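Maternal protein tudor (PDB 4Q5W) binds proteins in a methylation-dependent way and may act in piRNA-guided transposon silencing, represented here by its extended Tudor 9 domain. Local coordinates at residues 79-83 with 84-88. Numbering follows the deposited sequence.
Sequences VILID and YGNTT
Leu81 leans across the turn of the 77-81/87-90 hairpin onto Asn86 and Thr88. Its CB lies 3.9 Å from Asn86 O, the carbonyl that also accepts a nearly straight bond from Leu81 N, and CG stays beside the same oxygen. At CG the side chain forks. CD1 packs against the amide of Asn86, 3.5 Å from Asn86 ND2 and a little farther from OD1, while CD2 reaches the methyl of Thr88 (Leu81 CD2 to Thr88 CG2, 4.2 Å). Asn86 meets it because its CG sits between backbone N and carbonyl carbon (chi1 58°), which folds the amide back toward the leucine. Phe57 touches Leu81, Asn86 and Thr88 alike. With an alanine here, the Asn86 amide would lose CD1 and probably be freer to turn, and a gap would probably open beside the Thr88 methyl.

Leu81 O takes two bonds at the turn: Gly85 N comes in almost straight at 2.8 Å, whereas Tyr84 N approaches from above the carbonyl plane, 37° out of it. Gly85 has phi 112°, where a side chain would jam against the preceding carbonyl. Farther along the strands from the turn, Val79 and Thr88 form a hydrogen-bonded antiparallel pair, their CG2 methyls side by side at 3.8 Å. At the tip, the carboxylate of Asp83 turns away to a salt bridge with Arg65, and the Tyr84 ring meets that of Tyr64. The chemistry is thus divided: backbone bonds fix this Tudor-domain turn, while apolar carbons and the Asn86 amide pack beside it.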
loop_
_atom_site.group_PDB
_atom_site.type_symbol
_atom_site.label_atom_id
_atom_site.label_comp_id
_atom_site.label_asym_id
_atom_site.label_seq_id
_atom_site.Cartn_x
_atom_site.Cartn_y
_atom_site.Cartn_z
ATOM N N VAL A 79 8.752 3.954 -9.636
ATOM C CA VAL A 79 7.833 4.921 -9.057
ATOM C C VAL A 79 7.004 4.285 -7.952
ATOM O O VAL A 79 6.874 3.065 -7.897
ATOM C CB VAL A 79 6.864 5.472 -10.117
ATOM C CG1 VAL A 79 7.637 6.056 -11.295
ATOM C CG2 VAL A 79 5.913 4.377 -10.590
ATOM N N ILE A 80 6.461 5.124 -7.074
ATOM C CA ILE A 80 5.443 4.693 -6.119
ATOM C C ILE A 80 4.077 5.194 -6.588
ATOM O O ILE A 80 3.941 6.340 -7.028
ATOM C CB ILE A 80 5.742 5.170 -4.665
ATOM C CG1 ILE A 80 4.596 4.776 -3.721
ATOM C CG2 ILE A 80 5.972 6.667 -4.600
ATOM C CD1 ILE A 80 4.885 5.071 -2.236
ATOM N N LEU A 81 3.070 4.327 -6.528
ATOM C CA LEU A 81 1.699 4.756 -6.786
ATOM C C LEU A 81 1.184 5.323 -5.475
ATOM O O LEU A 81 0.733 4.573 -4.592
ATOM C CB LEU A 81 0.832 3.589 -7.258
ATOM C CG LEU A 81 1.419 2.740 -8.403
ATOM C CD1 LEU A 81 0.422 1.690 -8.868
ATOM C CD2 LEU A 81 1.871 3.613 -9.573
ATOM N N ILE A 82 1.279 6.643 -5.348
ATOM C CA ILE A 82 1.155 7.312 -4.055
ATOM C C ILE A 82 -0.158 7.077 -3.322
ATOM O O ILE A 82 -0.196 7.112 -2.090
ATOM C CB ILE A 82 1.412 8.824 -4.153
ATOM C CG1 ILE A 82 0.384 9.496 -5.073
ATOM C CG2 ILE A 82 2.836 9.078 -4.623
ATOM C CD1 ILE A 82 0.356 11.008 -4.932
ATOM N N ASP A 83 -1.230 6.835 -4.066
ATOM C CA ASP A 83 -2.520 6.638 -3.433
ATOM C C ASP A 83 -2.654 5.243 -2.851
ATOM O O ASP A 83 -3.560 4.999 -2.060
ATOM C CB ASP A 83 -3.663 6.962 -4.402
ATOM C CG ASP A 83 -3.743 8.449 -4.712
ATOM O OD1 ASP A 83 -3.522 9.253 -3.775
ATOM O OD2 ASP A 83 -4.012 8.810 -5.878
ATOM N N TYR A 84 -1.732 4.351 -3.209
ATOM C CA TYR A 84 -1.839 2.935 -2.830
ATOM C C TYR A 84 -0.635 2.413 -2.057
ATOM O O TYR A 84 -0.783 1.626 -1.103
ATOM C CB TYR A 84 -2.089 2.062 -4.065
ATOM C CG TYR A 84 -3.400 2.373 -4.740
ATOM C CD1 TYR A 84 -3.518 3.444 -5.625
ATOM C CD2 TYR A 84 -4.534 1.628 -4.467
ATOM C CE1 TYR A 84 -4.726 3.736 -6.230
ATOM C CE2 TYR A 84 -5.734 1.918 -5.066
ATOM C CZ TYR A 84 -5.820 2.978 -5.952
ATOM O OH TYR A 84 -7.026 3.264 -6.553
ATOM N N GLY A 85 0.558 2.821 -2.476
ATOM C CA GLY A 85 1.767 2.453 -1.757
ATOM C C GLY A 85 2.710 1.496 -2.466
ATOM O O GLY A 85 3.901 1.471 -2.158
ATOM N N ASN A 86 2.192 0.704 -3.397
ATOM C CA ASN A 86 3.026 -0.230 -4.142
ATOM C C ASN A 86 3.919 0.487 -5.139
ATOM O O ASN A 86 3.669 1.645 -5.483
ATOM C CB ASN A 86 2.196 -1.322 -4.835
ATOM C CG ASN A 86 1.172 -0.762 -5.798
ATOM O OD1 ASN A 86 0.353 0.074 -5.425
ATOM N ND2 ASN A 86 1.223 -1.213 -7.050
ATOM N N THR A 87 4.971 -0.195 -5.577
ATOM C CA THR A 87 5.912 0.385 -6.525
ATOM C C THR A 87 5.906 -0.391 -7.835
ATOM O O THR A 87 5.447 -1.531 -7.902
ATOM C CB THR A 87 7.351 0.421 -5.967
ATOM O OG1 THR A 87 7.885 -0.907 -5.883
ATOM C CG2 THR A 87 7.392 1.084 -4.604
ATOM N N THR A 88 6.435 0.228 -8.882
ATOM C CA THR A 88 6.485 -0.427 -10.175
ATOM C C THR A 88 7.461 0.315 -11.062
ATOM O O THR A 88 7.894 1.425 -10.728
ATOM C CB THR A 88 5.087 -0.487 -10.835
ATOM O OG1 THR A 88 5.143 -1.299 -12.013
ATOM C CG2 THR A 88 4.597 0.894 -11.197
#